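Protein induced by osmotic stress (Scheffersomyces stipitis, PDB 5YWN) probably catalyses the NADPH-dependent asymmetric reduction of ketones, haloketones among them, as an extended short-chain dehydrogenase/reductase. Local coordinates at residues 120-126 and 187-193; 257-261 and 306-311; 13-18 and 238-242. The protein carries 1 engineered substitution. One frame throughout, in Å; residues are numbered along the deposited sequence.

Contact 1: residues 120-126 and 187-193; sequences VVYTSSV and LSTVNPV. With NAP (NADP nicotinamide-adenine-dinucleotide phosphate), chain B.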
loop_
_atom_site.group_PDB
_atom_site.type_symbol
_atom_site.label_atom_id
_atom_site.label_comp_id
_atom_site.label_asym_id
_atom_site.label_seq_id
_atom_site.Cartn_x
_atom_site.Cartn_y
_atom_site.Cartn_z
ATOM N N VAL A 120 12.615 -9.969 -3.314
ATOM C CA VAL A 120 12.288 -8.650 -2.903
ATOM C C VAL A 120 10.996 -8.178 -3.595
ATOM O O VAL A 120 10.823 -8.366 -4.777
ATOM C CB VAL A 120 13.412 -7.676 -3.178
ATOM C CG1 VAL A 120 12.984 -6.255 -2.897
ATOM C CG2 VAL A 120 14.704 -8.072 -2.488
ATOM N N VAL A 121 10.124 -7.584 -2.810
ATOM C CA VAL A 121 8.906 -7.010 -3.307
ATOM C C VAL A 121 8.890 -5.541 -2.965
ATOM O O VAL A 121 9.029 -5.170 -1.838
ATOM C CB VAL A 121 7.645 -7.664 -2.727
ATOM C CG1 VAL A 121 6.400 -7.118 -3.346
ATOM C CG2 VAL A 121 7.691 -9.136 -2.756
ATOM N N TYR A 122 8.705 -4.720 -3.964
ATOM C CA TYR A 122 8.567 -3.324 -3.739
ATOM C C TYR A 122 7.100 -2.907 -3.826
ATOM O O TYR A 122 6.448 -3.209 -4.757
ATOM C CB TYR A 122 9.393 -2.536 -4.725
ATOM C CG TYR A 122 9.188 -1.074 -4.609
ATOM C CD1 TYR A 122 9.593 -0.407 -3.490
ATOM C CD2 TYR A 122 8.528 -0.376 -5.571
ATOM C CE1 TYR A 122 9.404 0.916 -3.347
ATOM C CE2 TYR A 122 8.325 0.950 -5.445
ATOM C CZ TYR A 122 8.755 1.583 -4.309
ATOM O OH TYR A 122 8.549 2.860 -4.137
ATOM N N THR A 123 6.629 -2.196 -2.830
ATOM C CA THR A 123 5.278 -1.703 -2.825
ATOM C C THR A 123 5.231 -0.367 -3.626
ATOM O O THR A 123 5.600 0.632 -3.170
ATOM C CB THR A 123 4.682 -1.478 -1.414
ATOM O OG1 THR A 123 4.859 -2.588 -0.580
ATOM C CG2 THR A 123 3.206 -1.101 -1.492
ATOM N N SER A 124 4.752 -0.454 -4.835
ATOM C CA SER A 124 4.613 0.694 -5.682
ATOM C C SER A 124 3.187 1.223 -5.564
ATOM O O SER A 124 2.639 1.199 -4.518
ATOM C CB SER A 124 4.984 0.385 -7.120
ATOM O OG SER A 124 5.244 1.504 -7.875
ATOM N N SER A 125 2.669 1.757 -6.653
ATOM C CA SER A 125 1.345 2.295 -6.738
ATOM C C SER A 125 0.873 2.502 -8.170
ATOM O O SER A 125 1.646 2.659 -9.046
ATOM C CB SER A 125 1.261 3.609 -5.982
ATOM O OG SER A 125 0.066 4.240 -6.176
ATOM N N VAL A 126 -0.419 2.648 -8.337
ATOM C CA VAL A 126 -0.976 3.000 -9.614
ATOM C C VAL A 126 -0.433 4.344 -10.099
ATOM O O VAL A 126 -0.356 4.539 -11.223
ATOM C CB VAL A 126 -2.514 3.013 -9.632
ATOM C CG1 VAL A 126 -3.075 4.168 -8.857
ATOM C CG2 VAL A 126 -3.031 2.923 -11.045
ATOM N N LEU A 187 13.022 -9.606 -8.226
ATOM C CA LEU A 187 12.204 -8.515 -7.817
ATOM C C LEU A 187 10.825 -8.623 -8.391
ATOM O O LEU A 187 10.642 -9.051 -9.478
ATOM C CB LEU A 187 12.801 -7.180 -8.227
ATOM C CG LEU A 187 12.017 -5.874 -8.032
ATOM C CD1 LEU A 187 11.749 -5.593 -6.584
ATOM C CD2 LEU A 187 12.695 -4.681 -8.677
ATOM N N SER A 188 9.882 -8.190 -7.620
ATOM C CA SER A 188 8.546 -8.002 -8.089
ATOM C C SER A 188 7.902 -6.784 -7.436
ATOM O O SER A 188 8.329 -6.380 -6.423
ATOM C CB SER A 188 7.744 -9.269 -7.893
ATOM O OG SER A 188 7.581 -9.579 -6.570
ATOM N N THR A 189 6.896 -6.203 -8.068
ATOM C CA THR A 189 6.234 -5.041 -7.514
ATOM C C THR A 189 4.763 -5.268 -7.376
ATOM O O THR A 189 4.197 -6.017 -8.088
ATOM C CB THR A 189 6.466 -3.708 -8.303
ATOM O OG1 THR A 189 5.705 -3.682 -9.500
ATOM C CG2 THR A 189 7.915 -3.465 -8.599
ATOM N N VAL A 190 4.175 -4.568 -6.436
ATOM C CA VAL A 190 2.748 -4.496 -6.279
ATOM C C VAL A 190 2.271 -3.044 -6.444
ATOM O O VAL A 190 2.746 -2.173 -5.801
ATOM C CB VAL A 190 2.304 -5.138 -4.975
ATOM C CG1 VAL A 190 0.826 -5.004 -4.777
ATOM C CG2 VAL A 190 2.739 -6.570 -4.915
ATOM N N ASN A 191 1.331 -2.833 -7.328
ATOM C CA ASN A 191 0.899 -1.513 -7.744
ATOM C C ASN A 191 -0.607 -1.289 -7.449
ATOM O O ASN A 191 -1.463 -1.511 -8.247
ATOM C CB ASN A 191 1.226 -1.256 -9.221
ATOM C CG ASN A 191 2.689 -1.366 -9.532
ATOM O OD1 ASN A 191 3.269 -2.362 -9.363
ATOM N ND2 ASN A 191 3.254 -0.304 -9.974
ATOM N N PRO A 192 -0.901 -0.917 -6.226
ATOM C CA PRO A 192 -2.284 -0.704 -5.814
ATOM C C PRO A 192 -2.883 0.655 -6.146
ATOM O O PRO A 192 -2.221 1.622 -6.233
ATOM C CB PRO A 192 -2.247 -0.891 -4.307
ATOM C CG PRO A 192 -0.882 -1.119 -3.974
ATOM C CD PRO A 192 -0.013 -0.776 -5.098
ATOM N N VAL A 193 -4.198 0.645 -6.237
ATOM C CA VAL A 193 -5.053 1.807 -6.219
ATOM C C VAL A 193 -5.393 2.208 -4.772
ATOM O O VAL A 193 -4.724 1.802 -3.880
ATOM C CB VAL A 193 -6.317 1.609 -7.082
ATOM C CG1 VAL A 193 -5.930 1.287 -8.492
ATOM C CG2 VAL A 193 -7.204 0.543 -6.495
HETATM P PA NAP B . 0.910 4.803 5.732
HETATM O O1A NAP B . -0.191 4.069 6.459
HETATM O O2A NAP B . 1.242 6.227 6.108
HETATM O O5B NAP B . 2.257 3.927 5.840
HETATM C C5B NAP B . 3.532 4.535 5.653
HETATM C C4B NAP B . 4.536 3.937 6.631
HETATM O O4B NAP B . 5.868 4.116 6.138
HETATM C C3B NAP B . 4.451 4.604 7.996
HETATM O O3B NAP B . 4.094 3.652 9.004
HETATM C C2B NAP B . 5.823 5.187 8.271
HETATM O O2B NAP B . 6.382 4.629 9.456
HETATM C C1B NAP B . 6.680 4.849 7.060
HETATM N N9A NAP B . 7.176 6.095 6.423
HETATM C C8A NAP B . 6.411 7.030 5.826
HETATM N N7A NAP B . 7.179 8.042 5.347
HETATM C C5A NAP B . 8.462 7.759 5.637
HETATM C C6A NAP B . 9.777 8.403 5.418
HETATM N N6A NAP B . 9.877 9.590 4.772
HETATM N N1A NAP B . 10.874 7.767 5.884
HETATM C C2A NAP B . 10.799 6.586 6.529
HETATM N N3A NAP B . 9.635 5.951 6.759
HETATM C C4A NAP B . 8.455 6.473 6.347
HETATM O O3 NAP B . 0.587 4.760 4.155
HETATM P PN NAP B . -0.181 3.501 3.513
HETATM O O1N NAP B . -1.487 3.989 2.933
HETATM O O2N NAP B . -0.178 2.378 4.524
HETATM O O5D NAP B . 0.785 3.082 2.294
HETATM C C5D NAP B . 1.639 1.945 2.405
HETATM C C4D NAP B . 2.480 1.804 1.143
HETATM O O4D NAP B . 1.676 1.310 0.066
HETATM C C3D NAP B . 3.073 3.135 0.708
HETATM O O3D NAP B . 4.502 3.097 0.765
HETATM C C2D NAP B . 2.599 3.368 -0.712
HETATM O O2D NAP B . 3.711 3.508 -1.602
HETATM C C1D NAP B . 1.759 2.157 -1.085
HETATM N N1N NAP B . 0.420 2.582 -1.507
HETATM C C2N NAP B . -0.564 2.669 -0.603
HETATM C C3N NAP B . -1.840 3.071 -0.982
HETATM C C7N NAP B . -2.937 3.166 0.037
HETATM O O7N NAP B . -3.969 3.749 -0.249
HETATM N N7N NAP B . -2.753 2.608 1.233
HETATM C C4N NAP B . -2.090 3.382 -2.310
HETATM C C5N NAP B . -1.054 3.284 -3.227
HETATM C C6N NAP B . 0.203 2.878 -2.796
HETATM P P2B NAP B . 6.132 5.327 10.885
HETATM O O1X NAP B . 7.333 4.920 11.705
HETATM O O2X NAP B . 6.066 6.800 10.564
HETATM O O3X NAP B . 4.826 4.733 11.357
#
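V120 and Y122 on one strand and S188 and V190 on the next are laced together by a regular parallel ladder, the tight half of this contact. S188 N reaches V120 O at 3.0 Å, Y122 N then bonds to S188 O, and V190 N to Y122 O. Side chains close both faces. On one, V121 CG1 rests on V190 CG2 at 4.0 Å, beneath H245 of helix 238-250. On the other, with CG anti to the backbone N, chi2 of 63° turns L187 CD1 to 3.4 Å from V120 O and against V120 CG1, while T189 CG2 sits at the edge of the Y122 ring. These are adjacent strands of a Rossmann-type sheet, joined through helix 159-181 in a beta-alpha-beta crossover. E171 of that helix takes S124 OG and N191 ND2 on one carboxylate oxygen, and T189 OG1 adds a bond to N191 OD1, in the carbonyl plane. Past T123 the regular ladder ends and the bonds become uneven, although every residue here remains buried. S124 N still meets V190 O at 2.8 Å, but with an N-H...O angle of only 135°. N191 ND2 to S125 O, at 3.5 Å, is weak, as is S125 OG to P192 O. V126 N does hold P192 O at 3.0 Å, coming from above the carbonyl plane. The nicotinamide lies against this end: S125 CB is 3.4 Å from NAP C6N, V193 O faces C4N, and T123 CG2 touches the ribose at O4D, 3.3 Å away.

Contact 2: residues 257-261 and 306-311; sequences ERLLL and KTKKIL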
loop_
_atom_site.group_PDB
_atom_site.type_symbol
_atom_site.label_atom_id
_atom_site.label_comp_id
_atom_site.label_asym_id
_atom_site.label_seq_id
_atom_site.Cartn_x
_atom_site.Cartn_y
_atom_site.Cartn_z
ATOM N N GLU A 257 7.712 -9.399 -12.302
ATOM C CA GLU A 257 6.425 -8.835 -12.626
ATOM C C GLU A 257 6.031 -7.603 -11.815
ATOM O O GLU A 257 6.389 -7.466 -10.705
ATOM C CB GLU A 257 5.305 -9.888 -12.529
ATOM C CG GLU A 257 5.581 -11.244 -13.109
ATOM C CD GLU A 257 5.185 -11.381 -14.548
ATOM O OE1 GLU A 257 4.804 -10.409 -15.134
ATOM O OE2 GLU A 257 5.279 -12.468 -15.097
ATOM N N ARG A 258 5.242 -6.748 -12.451
ATOM C CA ARG A 258 4.461 -5.731 -11.831
ATOM C C ARG A 258 3.012 -6.183 -11.731
ATOM O O ARG A 258 2.432 -6.680 -12.663
ATOM C CB ARG A 258 4.502 -4.426 -12.567
ATOM C CG ARG A 258 5.828 -3.839 -12.910
ATOM C CD ARG A 258 5.632 -2.710 -13.864
ATOM N NE ARG A 258 5.417 -1.440 -13.262
ATOM C CZ ARG A 258 4.813 -0.435 -13.869
ATOM N NH1 ARG A 258 4.324 -0.587 -15.054
ATOM N NH2 ARG A 258 4.705 0.702 -13.282
ATOM N N LEU A 259 2.459 -6.011 -10.555
ATOM C CA LEU A 259 1.115 -6.413 -10.299
ATOM C C LEU A 259 0.188 -5.245 -10.040
ATOM O O LEU A 259 0.352 -4.539 -9.115
ATOM C CB LEU A 259 1.103 -7.346 -9.127
ATOM C CG LEU A 259 1.950 -8.561 -9.249
ATOM C CD1 LEU A 259 1.933 -9.354 -7.974
ATOM C CD2 LEU A 259 1.492 -9.324 -10.437
ATOM N N LEU A 260 -0.770 -5.070 -10.912
ATOM C CA LEU A 260 -1.725 -3.999 -10.801
ATOM C C LEU A 260 -2.885 -4.476 -9.945
ATOM O O LEU A 260 -3.575 -5.349 -10.323
ATOM C CB LEU A 260 -2.232 -3.620 -12.176
ATOM C CG LEU A 260 -3.374 -2.641 -12.435
ATOM C CD1 LEU A 260 -3.125 -1.280 -11.837
ATOM C CD2 LEU A 260 -3.722 -2.515 -13.900
ATOM N N LEU A 261 -3.043 -3.880 -8.789
ATOM C CA LEU A 261 -4.048 -4.288 -7.831
ATOM C C LEU A 261 -5.181 -3.293 -7.775
ATOM O O LEU A 261 -5.130 -2.333 -7.082
ATOM C CB LEU A 261 -3.423 -4.500 -6.459
ATOM C CG LEU A 261 -2.854 -5.849 -6.047
ATOM C CD1 LEU A 261 -3.950 -6.786 -5.578
ATOM C CD2 LEU A 261 -2.111 -6.475 -7.198
ATOM N N LYS A 306 -3.277 -10.259 -16.468
ATOM C CA LYS A 306 -2.082 -10.946 -16.082
ATOM C C LYS A 306 -1.959 -11.069 -14.548
ATOM O O LYS A 306 -1.689 -12.093 -14.039
ATOM C CB LYS A 306 -0.873 -10.200 -16.643
ATOM C CG LYS A 306 0.449 -10.872 -16.375
ATOM C CD LYS A 306 1.644 -10.087 -16.829
ATOM C CE LYS A 306 1.907 -10.217 -18.315
ATOM N NZ LYS A 306 3.316 -9.970 -18.665
ATOM N N THR A 307 -2.204 -9.978 -13.861
ATOM C CA THR A 307 -2.113 -9.947 -12.435
ATOM C C THR A 307 -3.106 -10.936 -11.830
ATOM O O THR A 307 -2.738 -11.712 -11.022
ATOM C CB THR A 307 -2.302 -8.517 -11.891
ATOM O OG1 THR A 307 -1.199 -7.717 -12.253
ATOM C CG2 THR A 307 -2.471 -8.488 -10.427
ATOM N N LYS A 308 -4.331 -10.925 -12.292
ATOM C CA LYS A 308 -5.368 -11.813 -11.775
ATOM C C LYS A 308 -5.036 -13.280 -11.977
ATOM O O LYS A 308 -5.221 -14.058 -11.099
ATOM C CB LYS A 308 -6.728 -11.505 -12.383
ATOM C CG LYS A 308 -7.369 -10.229 -11.954
ATOM C CD LYS A 308 -7.407 -10.095 -10.476
ATOM C CE LYS A 308 -8.599 -10.829 -9.879
ATOM N NZ LYS A 308 -9.831 -10.257 -10.450
ATOM N N LYS A 309 -4.509 -13.618 -13.139
ATOM C CA LYS A 309 -4.027 -14.951 -13.427
ATOM C C LYS A 309 -2.880 -15.370 -12.511
ATOM O O LYS A 309 -2.877 -16.429 -12.047
ATOM C CB LYS A 309 -3.578 -15.050 -14.863
ATOM C CG LYS A 309 -3.030 -16.393 -15.296
ATOM C CD LYS A 309 -4.107 -17.412 -15.423
ATOM C CE LYS A 309 -3.799 -18.462 -16.467
ATOM N NZ LYS A 309 -4.904 -19.407 -16.535
ATOM N N ILE A 310 -1.929 -14.506 -12.288
ATOM C CA ILE A 310 -0.873 -14.793 -11.387
ATOM C C ILE A 310 -1.359 -14.951 -9.939
ATOM O O ILE A 310 -1.008 -15.869 -9.296
ATOM C CB ILE A 310 0.237 -13.741 -11.482
ATOM C CG1 ILE A 310 0.975 -13.846 -12.796
ATOM C CG2 ILE A 310 1.257 -13.902 -10.372
ATOM C CD1 ILE A 310 1.823 -12.686 -13.056
ATOM N N LEU A 311 -2.162 -14.024 -9.475
ATOM C CA LEU A 311 -2.685 -14.092 -8.133
ATOM C C LEU A 311 -3.596 -15.285 -7.857
ATOM O O LEU A 311 -3.460 -15.910 -6.880
ATOM C CB LEU A 311 -3.372 -12.802 -7.724
ATOM C CG LEU A 311 -2.576 -11.514 -7.597
ATOM C CD1 LEU A 311 -3.526 -10.419 -7.239
ATOM C CD2 LEU A 311 -1.466 -11.664 -6.602
HETATM O O HOH W 1 4.076 -12.459 -17.605
#
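Strand 258-261 is one of the two edge strands of the Rossmann-type sheet, and the short helix 305-311 lies across its outer side, the two local axes running 99° apart. T307 is at the centre of the contact. Its OG1 accepts the N-H of L260 at 3.0 Å, so a side-chain hydroxyl takes up a backbone donor that has no further strand beside it. The same oxygen is hydrogen-bonded to the carboxylate of E144, which helps to fix its rotation. With OG1 beside the helix backbone N (chi1 -69°), CG2 is anti to that N and lies 3.3 Å from L260 O. It also touches L261 CD2. T307 thus bonds the N-H of L260 and lays a methyl against its C=O. Leucines pack round it. L259 CD2 leans on T307 OG1 and, more distantly, on I310 CD1, while L261 and L311 meet tip to tip, CD1 to CD1 at 4.0 Å. Toward the strand's start the contact turns polar and partly exposed. The E257 chain bends at chi2 and lays its carboxylate by the end of I310, CD to CD1 3.9 Å. K306 crosses it at about a right angle; its NZ stands 3.9 Å from E257 OE1, a long salt bridge. A water bridges the pair, accepting from K306 NZ at 2.8 Å and donating to E257 OE2. Inward, strand 258-261 bonds through its backbone to strand 186-192, R258 extends away from the helix to a salt bridge with E171 of helix 159-181, and L261 and L311 together rest on A244 of helix 238-250.

Contact 3: residues 13-18 and 238-242; sequences YLAQQI and VRDVA. With NAP (NADP nicotinamide-adenine-dinucleotide phosphate), chain B.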
loop_
_atom_site.group_PDB
_atom_site.type_symbol
_atom_site.label_atom_id
_atom_site.label_comp_id
_atom_site.label_asym_id
_atom_site.label_seq_id
_atom_site.Cartn_x
_atom_site.Cartn_y
_atom_site.Cartn_z
ATOM N N TYR A 13 -0.402 0.917 7.712
ATOM C CA TYR A 13 -1.668 0.260 7.526
ATOM C C TYR A 13 -1.594 -0.980 6.663
ATOM O O TYR A 13 -1.946 -2.012 7.082
ATOM C CB TYR A 13 -2.630 1.274 6.903
ATOM C CG TYR A 13 -3.935 0.802 6.264
ATOM C CD1 TYR A 13 -4.896 0.119 6.970
ATOM C CD2 TYR A 13 -4.234 1.137 4.983
ATOM C CE1 TYR A 13 -6.093 -0.231 6.382
ATOM C CE2 TYR A 13 -5.390 0.770 4.391
ATOM C CZ TYR A 13 -6.333 0.085 5.091
ATOM O OH TYR A 13 -7.470 -0.233 4.459
ATOM N N LEU A 14 -1.073 -0.860 5.479
ATOM C CA LEU A 14 -0.797 -2.010 4.643
ATOM C C LEU A 14 0.237 -2.990 5.240
ATOM O O LEU A 14 0.092 -4.148 5.173
ATOM C CB LEU A 14 -0.283 -1.572 3.297
ATOM C CG LEU A 14 0.190 -2.663 2.371
ATOM C CD1 LEU A 14 -0.954 -3.610 2.158
ATOM C CD2 LEU A 14 0.648 -2.071 1.062
ATOM N N ALA A 15 1.272 -2.450 5.807
ATOM C CA ALA A 15 2.345 -3.232 6.346
ATOM C C ALA A 15 1.868 -4.157 7.475
ATOM O O ALA A 15 2.224 -5.261 7.495
ATOM C CB ALA A 15 3.424 -2.331 6.831
ATOM N N GLN A 16 1.013 -3.656 8.348
ATOM C CA GLN A 16 0.416 -4.448 9.406
ATOM C C GLN A 16 -0.466 -5.596 8.921
ATOM O O GLN A 16 -0.436 -6.596 9.470
ATOM C CB GLN A 16 -0.285 -3.592 10.444
ATOM C CG GLN A 16 0.662 -2.812 11.319
ATOM C CD GLN A 16 0.051 -2.254 12.573
ATOM O OE1 GLN A 16 -0.482 -2.962 13.363
ATOM N NE2 GLN A 16 0.165 -0.970 12.746
ATOM N N GLN A 17 -1.267 -5.375 7.901
ATOM C CA GLN A 17 -2.019 -6.412 7.279
ATOM C C GLN A 17 -1.126 -7.446 6.605
ATOM O O GLN A 17 -1.371 -8.566 6.701
ATOM C CB GLN A 17 -3.066 -5.856 6.325
ATOM C CG GLN A 17 -4.300 -5.259 6.989
ATOM C CD GLN A 17 -5.300 -6.300 7.486
ATOM O OE1 GLN A 17 -4.986 -7.392 7.678
ATOM N NE2 GLN A 17 -6.479 -5.901 7.682
ATOM N N ILE A 18 -0.078 -7.007 5.957
ATOM C CA ILE A 18 0.882 -7.897 5.396
ATOM C C ILE A 18 1.500 -8.746 6.515
ATOM O O ILE A 18 1.578 -9.894 6.381
ATOM C CB ILE A 18 1.981 -7.113 4.647
ATOM C CG1 ILE A 18 1.440 -6.547 3.336
ATOM C CG2 ILE A 18 3.226 -7.951 4.393
ATOM C CD1 ILE A 18 2.395 -5.670 2.606
ATOM N N VAL A 238 -7.512 -3.985 1.421
ATOM C CA VAL A 238 -6.214 -4.082 2.024
ATOM C C VAL A 238 -5.781 -5.550 2.158
ATOM O O VAL A 238 -4.664 -5.850 1.974
ATOM C CB VAL A 238 -6.121 -3.298 3.342
ATOM C CG1 VAL A 238 -6.994 -3.901 4.381
ATOM C CG2 VAL A 238 -4.706 -3.259 3.862
ATOM N N ARG A 239 -6.711 -6.413 2.469
ATOM C CA ARG A 239 -6.458 -7.798 2.608
ATOM C C ARG A 239 -6.045 -8.463 1.289
ATOM O O ARG A 239 -5.239 -9.318 1.274
ATOM C CB ARG A 239 -7.577 -8.500 3.312
ATOM C CG ARG A 239 -7.836 -7.976 4.697
ATOM C CD ARG A 239 -9.235 -8.265 5.158
ATOM N NE ARG A 239 -10.216 -7.404 4.554
ATOM C CZ ARG A 239 -11.500 -7.424 4.837
ATOM N NH1 ARG A 239 -11.973 -8.256 5.728
ATOM N NH2 ARG A 239 -12.301 -6.628 4.238
ATOM N N ASP A 240 -6.649 -8.016 0.211
ATOM C CA ASP A 240 -6.234 -8.383 -1.103
ATOM C C ASP A 240 -4.811 -7.891 -1.479
ATOM O O ASP A 240 -4.078 -8.591 -2.056
ATOM C CB ASP A 240 -7.269 -7.982 -2.118
ATOM C CG ASP A 240 -8.570 -8.721 -1.948
ATOM O OD1 ASP A 240 -8.541 -9.878 -1.669
ATOM O OD2 ASP A 240 -9.598 -8.132 -2.099
ATOM N N VAL A 241 -4.465 -6.671 -1.095
ATOM C CA VAL A 241 -3.142 -6.164 -1.324
ATOM C C VAL A 241 -2.099 -6.994 -0.586
ATOM O O VAL A 241 -1.103 -7.353 -1.144
ATOM C CB VAL A 241 -2.977 -4.688 -1.009
ATOM C CG1 VAL A 241 -1.576 -4.273 -1.352
ATOM C CG2 VAL A 241 -3.934 -3.872 -1.819
ATOM N N ALA A 242 -2.412 -7.346 0.635
ATOM C CA ALA A 242 -1.554 -8.185 1.413
ATOM C C ALA A 242 -1.348 -9.580 0.797
ATOM O O ALA A 242 -0.283 -10.014 0.694
ATOM C CB ALA A 242 -2.020 -8.274 2.844
HETATM P PA NAP B . 0.910 4.803 5.732
HETATM O O1A NAP B . -0.191 4.069 6.459
HETATM O O2A NAP B . 1.242 6.227 6.108
HETATM O O5B NAP B . 2.257 3.927 5.840
HETATM C C5B NAP B . 3.532 4.535 5.653
HETATM C C4B NAP B . 4.536 3.937 6.631
HETATM O O4B NAP B . 5.868 4.116 6.138
HETATM C C3B NAP B . 4.451 4.604 7.996
HETATM O O3B NAP B . 4.094 3.652 9.004
HETATM C C2B NAP B . 5.823 5.187 8.271
HETATM O O2B NAP B . 6.382 4.629 9.456
HETATM C C1B NAP B . 6.680 4.849 7.060
HETATM N N9A NAP B . 7.176 6.095 6.423
HETATM C C8A NAP B . 6.411 7.030 5.826
HETATM N N7A NAP B . 7.179 8.042 5.347
HETATM C C5A NAP B . 8.462 7.759 5.637
HETATM C C6A NAP B . 9.777 8.403 5.418
HETATM N N6A NAP B . 9.877 9.590 4.772
HETATM N N1A NAP B . 10.874 7.767 5.884
HETATM C C2A NAP B . 10.799 6.586 6.529
HETATM N N3A NAP B . 9.635 5.951 6.759
HETATM C C4A NAP B . 8.455 6.473 6.347
HETATM O O3 NAP B . 0.587 4.760 4.155
HETATM P PN NAP B . -0.181 3.501 3.513
HETATM O O1N NAP B . -1.487 3.989 2.933
HETATM O O2N NAP B . -0.178 2.378 4.524
HETATM O O5D NAP B . 0.785 3.082 2.294
HETATM C C5D NAP B . 1.639 1.945 2.405
HETATM C C4D NAP B . 2.480 1.804 1.143
HETATM O O4D NAP B . 1.676 1.310 0.066
HETATM C C3D NAP B . 3.073 3.135 0.708
HETATM O O3D NAP B . 4.502 3.097 0.765
HETATM C C2D NAP B . 2.599 3.368 -0.712
HETATM O O2D NAP B . 3.711 3.508 -1.602
HETATM C C1D NAP B . 1.759 2.157 -1.085
HETATM N N1N NAP B . 0.420 2.582 -1.507
HETATM C C2N NAP B . -0.564 2.669 -0.603
HETATM C C3N NAP B . -1.840 3.071 -0.982
HETATM C C7N NAP B . -2.937 3.166 0.037
HETATM O O7N NAP B . -3.969 3.749 -0.249
HETATM N N7N NAP B . -2.753 2.608 1.233
HETATM C C4N NAP B . -2.090 3.382 -2.310
HETATM C C5N NAP B . -1.054 3.284 -3.227
HETATM C C6N NAP B . 0.203 2.878 -2.796
HETATM P P2B NAP B . 6.132 5.327 10.885
HETATM O O1X NAP B . 7.333 4.920 11.705
HETATM O O2X NAP B . 6.066 6.800 10.564
HETATM O O3X NAP B . 4.826 4.733 11.357
#
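One face of the Y13 ring carries V238 CG2, a CH-pi contact 4.2 Å from the ring centroid, and NAP O2N lies near the ring plane at its edge. V238 also brings CB to 3.5 Å from Y13 OH, whose hydrogen bond goes to G197 O. Y13 and L14 open the first helix of the Rossmann fold, just after the glycine-rich turn, with the cofactor pyrophosphate at the helix N-terminus. Both backbone bonds there are long and weak but nearly straight: Y13 N to NAP O1A at 3.4 Å and L14 N to NAP O2N at 3.5 Å. The positive end of the helix dipole probably helps to hold the phosphates. The local axes of 13-18 and 238-242 cross at -63°. L14 extends with CG anti to the backbone N (chi1 174°), setting CD1 3.6 Å from V241 CG1 and CD2 by the nicotinamide ribose. Q17 bends at chi2, so that CG passes V238 CG2 while its amide lies alongside the R239 chain and gives NE2 to P198 O. Farther along, where the two backbones come nearest, I18 to A242, A242 CB touches I18 CG1 at 3.9 Å.

Contact 1 joins the other two. Its strand 186-192 is the neighbour of strand 258-261 of contact 2, the backbones probably bonding from N191 N to L259 O (2.7 Å) and from L261 N to N191 O (2.9 Å). Its other link runs to contact 3, where T123 CG2 packs on L14 CD2 at 3.7 Å and V190 CG1 on V241 CG1. Contacts 1 and 3 both touch NADP, the first at the nicotinamide and its ribose, the second mainly at the pyrophosphate. Contact 2 stands back, with the L261 side chain about 9 Å from NADP at the nearest atoms. Its touch on contact 3 is slight, L261 CD1 against D240 O.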